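Local structure of galactan 1,3-beta-galactosidase (Phanerochaete chrysosporium, 7BYT) at residues A[197-202]-A[280-285]; A[61-66]-A[119-124]. The protein probably removes galactose from the ends of beta-1,3-galactan chains, as an exo-acting family 43 glycoside hydrolase that also carries a carbohydrate-binding module. All coordinates share one frame; numbering follows the deposited sequence. Where two conformers were deposited one is given.

Contact 1: residues A[197-202]-A[280-285]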
loop_
_atom_site.group_PDB
_atom_site.type_symbol
_atom_site.label_atom_id
_atom_site.label_comp_id
_atom_site.label_asym_id
_atom_site.label_seq_id
_atom_site.Cartn_x
_atom_site.Cartn_y
_atom_site.Cartn_z
ATOM N N GLU A 197 -5.306 -11.462 -20.395
ATOM C CA GLU A 197 -5.175 -12.457 -19.343
ATOM C C GLU A 197 -5.528 -11.816 -18.009
ATOM O O GLU A 197 -5.237 -10.640 -17.782
ATOM C CB GLU A 197 -3.723 -12.949 -19.308
ATOM C CG GLU A 197 -3.477 -14.177 -18.437
ATOM C CD GLU A 197 -3.854 -15.477 -19.128
ATOM O OE1 GLU A 197 -4.391 -15.433 -20.258
ATOM O OE2 GLU A 197 -3.609 -16.548 -18.527
ATOM N N TYR A 198 -6.165 -12.579 -17.128
ATOM C CA TYR A 198 -6.503 -12.080 -15.800
ATOM C C TYR A 198 -5.347 -12.362 -14.851
ATOM O O TYR A 198 -4.879 -13.499 -14.761
ATOM C CB TYR A 198 -7.763 -12.775 -15.286
ATOM C CG TYR A 198 -8.965 -12.621 -16.197
ATOM C CD1 TYR A 198 -9.792 -11.511 -16.114
ATOM C CD2 TYR A 198 -9.275 -13.608 -17.132
ATOM C CE1 TYR A 198 -10.893 -11.383 -16.941
ATOM C CE2 TYR A 198 -10.375 -13.486 -17.960
ATOM C CZ TYR A 198 -11.177 -12.376 -17.856
ATOM O OH TYR A 198 -12.277 -12.261 -18.678
ATOM N N PHE A 199 -4.886 -11.324 -14.159
ATOM C CA PHE A 199 -3.828 -11.453 -13.161
ATOM C C PHE A 199 -4.400 -11.148 -11.784
ATOM O O PHE A 199 -4.829 -10.020 -11.528
ATOM C CB PHE A 199 -2.656 -10.519 -13.475
ATOM C CG PHE A 199 -1.862 -10.948 -14.672
ATOM C CD1 PHE A 199 -2.245 -10.563 -15.955
ATOM C CD2 PHE A 199 -0.760 -11.765 -14.518
ATOM C CE1 PHE A 199 -1.522 -10.979 -17.058
ATOM C CE2 PHE A 199 -0.022 -12.189 -15.627
ATOM C CZ PHE A 199 -0.409 -11.794 -16.892
ATOM N N LEU A 200 -4.405 -12.156 -10.912
ATOM C CA LEU A 200 -4.821 -11.992 -9.526
ATOM C C LEU A 200 -3.588 -11.718 -8.676
ATOM O O LEU A 200 -2.596 -12.448 -8.765
ATOM C CB LEU A 200 -5.504 -13.273 -9.044
ATOM C CG LEU A 200 -5.786 -13.401 -7.541
ATOM C CD1 LEU A 200 -6.878 -12.413 -7.096
ATOM C CD2 LEU A 200 -6.190 -14.839 -7.209
ATOM N N ILE A 201 -3.646 -10.654 -7.876
ATOM C CA ILE A 201 -2.628 -10.328 -6.878
ATOM C C ILE A 201 -3.270 -10.494 -5.510
ATOM O O ILE A 201 -4.402 -10.045 -5.295
ATOM C CB ILE A 201 -2.125 -8.881 -7.053
ATOM C CG1 ILE A 201 -1.812 -8.551 -8.512
ATOM C CG2 ILE A 201 -0.993 -8.565 -6.063
ATOM C CD1 ILE A 201 -0.639 -9.267 -9.057
ATOM N N ALA A 202 -2.557 -11.133 -4.583
ATOM C CA ALA A 202 -3.123 -11.393 -3.267
ATOM C C ALA A 202 -2.006 -11.601 -2.258
ATOM O O ALA A 202 -0.872 -11.947 -2.608
ATOM C CB ALA A 202 -4.031 -12.630 -3.286
ATOM N N GLY A 280 6.187 -10.167 -18.756
ATOM C CA GLY A 280 4.977 -10.913 -19.006
ATOM C C GLY A 280 4.129 -11.119 -17.781
ATOM O O GLY A 280 2.988 -11.580 -17.905
ATOM N N ALA A 281 4.645 -10.781 -16.611
ATOM C CA ALA A 281 3.936 -10.968 -15.357
ATOM C C ALA A 281 4.242 -9.772 -14.473
ATOM O O ALA A 281 5.242 -9.080 -14.688
ATOM C CB ALA A 281 4.452 -12.237 -14.675
ATOM N N PRO A 282 3.405 -9.504 -13.468
ATOM C CA PRO A 282 3.601 -8.296 -12.647
ATOM C C PRO A 282 4.767 -8.455 -11.676
ATOM O O PRO A 282 4.870 -9.458 -10.965
ATOM C CB PRO A 282 2.267 -8.162 -11.900
ATOM C CG PRO A 282 1.747 -9.565 -11.810
ATOM C CD PRO A 282 2.173 -10.235 -13.099
ATOM N N GLN A 283 5.647 -7.453 -11.645
ATOM C CA GLN A 283 6.749 -7.395 -10.692
ATOM C C GLN A 283 6.848 -5.976 -10.147
ATOM O O GLN A 283 6.875 -5.012 -10.918
ATOM C CB GLN A 283 8.069 -7.787 -11.368
ATOM C CG GLN A 283 8.038 -9.202 -11.949
ATOM C CD GLN A 283 8.160 -10.280 -10.878
ATOM O OE1 GLN A 283 9.255 -10.547 -10.378
ATOM N NE2 GLN A 283 7.043 -10.914 -10.536
ATOM N N ILE A 284 6.877 -5.834 -8.821
ATOM C CA ILE A 284 7.029 -4.504 -8.237
ATOM C C ILE A 284 8.385 -3.927 -8.624
ATOM O O ILE A 284 9.413 -4.613 -8.547
ATOM C CB ILE A 284 6.860 -4.565 -6.709
ATOM C CG1 ILE A 284 5.376 -4.717 -6.340
ATOM C CG2 ILE A 284 7.476 -3.315 -6.042
ATOM C CD1 ILE A 284 5.133 -4.931 -4.842
ATOM N N VAL A 285 8.380 -2.670 -9.071
ATOM C CA VAL A 285 9.592 -1.868 -9.204
ATOM C C VAL A 285 9.760 -1.117 -7.891
ATOM O O VAL A 285 8.915 -0.288 -7.532
ATOM C CB VAL A 285 9.477 -0.876 -10.370
ATOM C CG1 VAL A 285 10.777 -0.085 -10.512
ATOM C CG2 VAL A 285 9.149 -1.589 -11.663
#
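The backbones at Phe199 and Ala281 approach no closer than 8.1 Å between their CA atoms, and no hydrogen bond joins the two segments, so side chains have to fill the interval. Residues 197-202 belong to a strand in the fourth blade of the five-bladed beta-propeller expected of family 43, whereas 280-285 lead into and form 283-284, the last strand of the fifth. Phe199 does most of the bridging. With CG anti to its own carbonyl carbon (chi1 -71°), the ring reaches across, and its CD2 lies 3.6 Å from Pro282 CD, the two rings meeting obliquely. Further round the same ring, CZ is 3.6 Å from the backbone O of Gly280. Gly280 suits its place because its backbone angles would press any beta carbon against the preceding carbonyl. Farther along the proline ring, at CG, Pro282 is met by Ile201, whose CD1 stands 3.7 Å from Pro282 CG in one of its two modelled conformers, a touch therefore less certain. Proline fits here as a compact apolar ring with no N-H to satisfy. Its carbonyl is not left idle: Gln283 NE2 donates to Pro282 O over 2.7 Å and also bonds Asp230 O on the outermost strand of the fourth blade. Trp215, on the neighbouring strand 214-218, packs on Ile201, Ala281 and Pro282, while Phe277 meets Phe199 edge-to-face. Cutting Phe199 back to alanine would probably open a gap beside Pro282 CD and deprive Phe277 of its aromatic partner. Because the touching side chains are apolar and mostly buried, the cohesion between these blades rests here on shape and the exclusion of water, with the Gln283 amide adding directional bonds alongside.

Contact 2: residues A[61-66]-A[119-124]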
loop_
_atom_site.group_PDB
_atom_site.type_symbol
_atom_site.label_atom_id
_atom_site.label_comp_id
_atom_site.label_asym_id
_atom_site.label_seq_id
_atom_site.Cartn_x
_atom_site.Cartn_y
_atom_site.Cartn_z
ATOM N N ARG A 61 -9.423 16.189 -0.468
ATOM C CA ARG A 61 -10.441 15.445 0.257
ATOM C C ARG A 61 -11.823 15.996 -0.072
ATOM O O ARG A 61 -12.065 17.206 0.025
ATOM C CB ARG A 61 -10.201 15.479 1.767
ATOM C CG ARG A 61 -11.059 14.437 2.454
ATOM C CD ARG A 61 -10.785 14.240 3.909
ATOM N NE ARG A 61 -11.571 13.106 4.401
ATOM C CZ ARG A 61 -11.322 12.447 5.525
ATOM N NH1 ARG A 61 -10.293 12.800 6.288
ATOM N NH2 ARG A 61 -12.114 11.445 5.888
ATOM N N GLN A 62 -12.725 15.103 -0.483
ATOM C CA GLN A 62 -14.121 15.439 -0.723
ATOM C C GLN A 62 -14.956 15.010 0.480
ATOM O O GLN A 62 -14.442 14.520 1.486
ATOM C CB GLN A 62 -14.628 14.747 -1.996
ATOM C CG GLN A 62 -13.773 14.980 -3.229
ATOM C CD GLN A 62 -13.662 16.450 -3.597
ATOM O OE1 GLN A 62 -14.582 17.238 -3.356
ATOM N NE2 GLN A 62 -12.524 16.833 -4.166
ATOM N N ASN A 63 -16.270 15.193 0.370
ATOM C CA ASN A 63 -17.184 14.641 1.357
ATOM C C ASN A 63 -16.944 13.140 1.481
ATOM O O ASN A 63 -16.646 12.456 0.496
ATOM C CB ASN A 63 -18.629 14.848 0.879
ATOM C CG ASN A 63 -18.920 14.166 -0.486
ATOM O OD1 ASN A 63 -18.701 14.761 -1.544
ATOM N ND2 ASN A 63 -19.425 12.921 -0.456
ATOM N N ASP A 64 -17.101 12.622 2.690
ATOM C CA ASP A 64 -17.021 11.176 2.859
ATOM C C ASP A 64 -18.057 10.476 1.988
ATOM O O ASP A 64 -19.198 10.936 1.833
ATOM C CB ASP A 64 -17.254 10.783 4.313
ATOM C CG ASP A 64 -16.088 11.143 5.209
ATOM O OD1 ASP A 64 -14.963 11.320 4.688
ATOM O OD2 ASP A 64 -16.301 11.223 6.434
ATOM N N ALA A 65 -17.642 9.354 1.404
ATOM C CA ALA A 65 -18.534 8.569 0.563
ATOM C C ALA A 65 -19.529 7.737 1.367
ATOM O O ALA A 65 -20.646 7.493 0.896
ATOM C CB ALA A 65 -17.695 7.665 -0.341
ATOM N N LEU A 66 -19.157 7.273 2.555
ATOM C CA LEU A 66 -20.069 6.491 3.378
ATOM C C LEU A 66 -19.858 6.851 4.835
ATOM O O LEU A 66 -18.718 6.926 5.308
ATOM C CB LEU A 66 -19.835 4.988 3.182
ATOM C CG LEU A 66 -20.900 4.078 3.793
ATOM C CD1 LEU A 66 -22.220 4.255 3.056
ATOM C CD2 LEU A 66 -20.426 2.624 3.754
ATOM N N CYS A 119 -18.280 10.537 -5.611
ATOM C CA CYS A 119 -18.064 10.594 -4.166
ATOM C C CYS A 119 -19.364 10.493 -3.378
ATOM O O CYS A 119 -19.332 10.532 -2.140
ATOM C CB CYS A 119 -17.287 11.849 -3.735
ATOM S SG CYS A 119 -15.496 11.813 -4.023
ATOM N N GLY A 120 -20.501 10.367 -4.055
ATOM C CA GLY A 120 -21.756 10.191 -3.377
ATOM C C GLY A 120 -22.205 11.472 -2.713
ATOM O O GLY A 120 -22.166 12.541 -3.324
ATOM N N PRO A 121 -22.599 11.409 -1.432
ATOM C CA PRO A 121 -22.500 10.252 -0.540
ATOM C C PRO A 121 -23.400 9.084 -0.938
ATOM O O PRO A 121 -24.399 9.236 -1.648
ATOM C CB PRO A 121 -22.927 10.815 0.816
ATOM C CG PRO A 121 -23.807 11.955 0.469
ATOM C CD PRO A 121 -23.174 12.576 -0.738
ATOM N N TYR A 122 -22.992 7.905 -0.495
ATOM C CA TYR A 122 -23.618 6.659 -0.892
ATOM C C TYR A 122 -24.687 6.254 0.115
ATOM O O TYR A 122 -24.613 6.593 1.301
ATOM C CB TYR A 122 -22.556 5.558 -0.977
ATOM C CG TYR A 122 -21.681 5.661 -2.202
ATOM C CD1 TYR A 122 -20.770 6.710 -2.346
ATOM C CD2 TYR A 122 -21.763 4.714 -3.220
ATOM C CE1 TYR A 122 -19.977 6.824 -3.480
ATOM C CE2 TYR A 122 -20.968 4.820 -4.364
ATOM C CZ TYR A 122 -20.076 5.876 -4.485
ATOM O OH TYR A 122 -19.297 5.977 -5.613
ATOM N N THR A 123 -25.687 5.523 -0.381
ATOM C CA THR A 123 -26.779 4.989 0.422
ATOM C C THR A 123 -26.571 3.489 0.604
ATOM O O THR A 123 -26.586 2.729 -0.368
ATOM C CB THR A 123 -28.127 5.252 -0.242
ATOM O OG1 THR A 123 -28.326 6.668 -0.378
ATOM C CG2 THR A 123 -29.246 4.682 0.611
ATOM N N TYR A 124 -26.389 3.074 1.850
ATOM C CA TYR A 124 -26.211 1.667 2.183
ATOM C C TYR A 124 -27.506 0.889 1.968
ATOM O O TYR A 124 -28.582 1.300 2.434
ATOM C CB TYR A 124 -25.809 1.600 3.645
ATOM C CG TYR A 124 -25.726 0.228 4.303
ATOM C CD1 TYR A 124 -24.793 -0.724 3.900
ATOM C CD2 TYR A 124 -26.546 -0.071 5.386
ATOM C CE1 TYR A 124 -24.699 -1.958 4.548
ATOM C CE2 TYR A 124 -26.471 -1.297 6.028
ATOM C CZ TYR A 124 -25.536 -2.230 5.612
ATOM O OH TYR A 124 -25.452 -3.428 6.272
#
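Asn63 turns its side chain toward Cys119 by placing CG between its backbone N and carbonyl carbon (chi1 60°), and Tyr122 brings the CD1 edge of its ring to Ala65, with CG anti to its own carbonyl carbon (chi1 -75°). The Asn63 amide ties two backbone oxygens together: ND2 donates to Cys119 O at 2.9 Å and to Asp64 O at 3.0 Å, in both cases from above the carbonyl plane instead of along a lone pair. An asparagine is short enough to do this from within this loop. Cys119 O also receives a CA-H contact from Ala65, at 3.4 Å. The backbones are joined by Tyr122 N to Ala65 O, 2.8 Å long; the same oxygen rests at the edge of the tyrosine ring, 3.3 Å from CD1.

The segments run almost in the same direction and join the first and second blades of the beta-propeller. Ala65 and Leu66 form a classic beta bulge opposite Val48 of the first blade, while 123-124 start the outermost strand of the second. The disulfide from Cys119 to Cys50 staples these blades covalently, and Cys119 SG lies 3.7 Å from Gln62 CB; the Gln62 amide goes on to Thr52. Ala65 is suitably small, its CB lying 3.8 Å from Tyr122 CD1 with Met96 and Phe34 packed around it, and the tyrosine hydroxyl bonds to Pro118 O. A side chain at Gly120 would collide with Tyr122 CD1, and the peptide bond from this glycine to Pro121 is cis. At the start of the segment, Arg61 NH2 forms a salt bridge with the syn lone pair of Asp64 OD1 and a second one with Asp37.

How the contacts relate
Contacts 1 and 2 are separate joints between adjacent propeller blades: contact 2 couples the first two blades, contact 1 the fourth and fifth. Their centres lie 31 Å apart and their nearest atoms about 22 Å, so they do not touch. Bound alpha-D-galactose is about 12 Å from the Ile201 side chain of contact 1. At that distance contact 1 does not touch the galactose. The Ile201 side chain lies about 9 Å from the side chain of the galactose-binding Gln242, and the Leu66 side chain of contact 2 about 11 Å from that of Glu81. Arg82, which also binds galactose, stands at about 10 Å from Ile201 and 12 Å from Leu66, side chain to side chain.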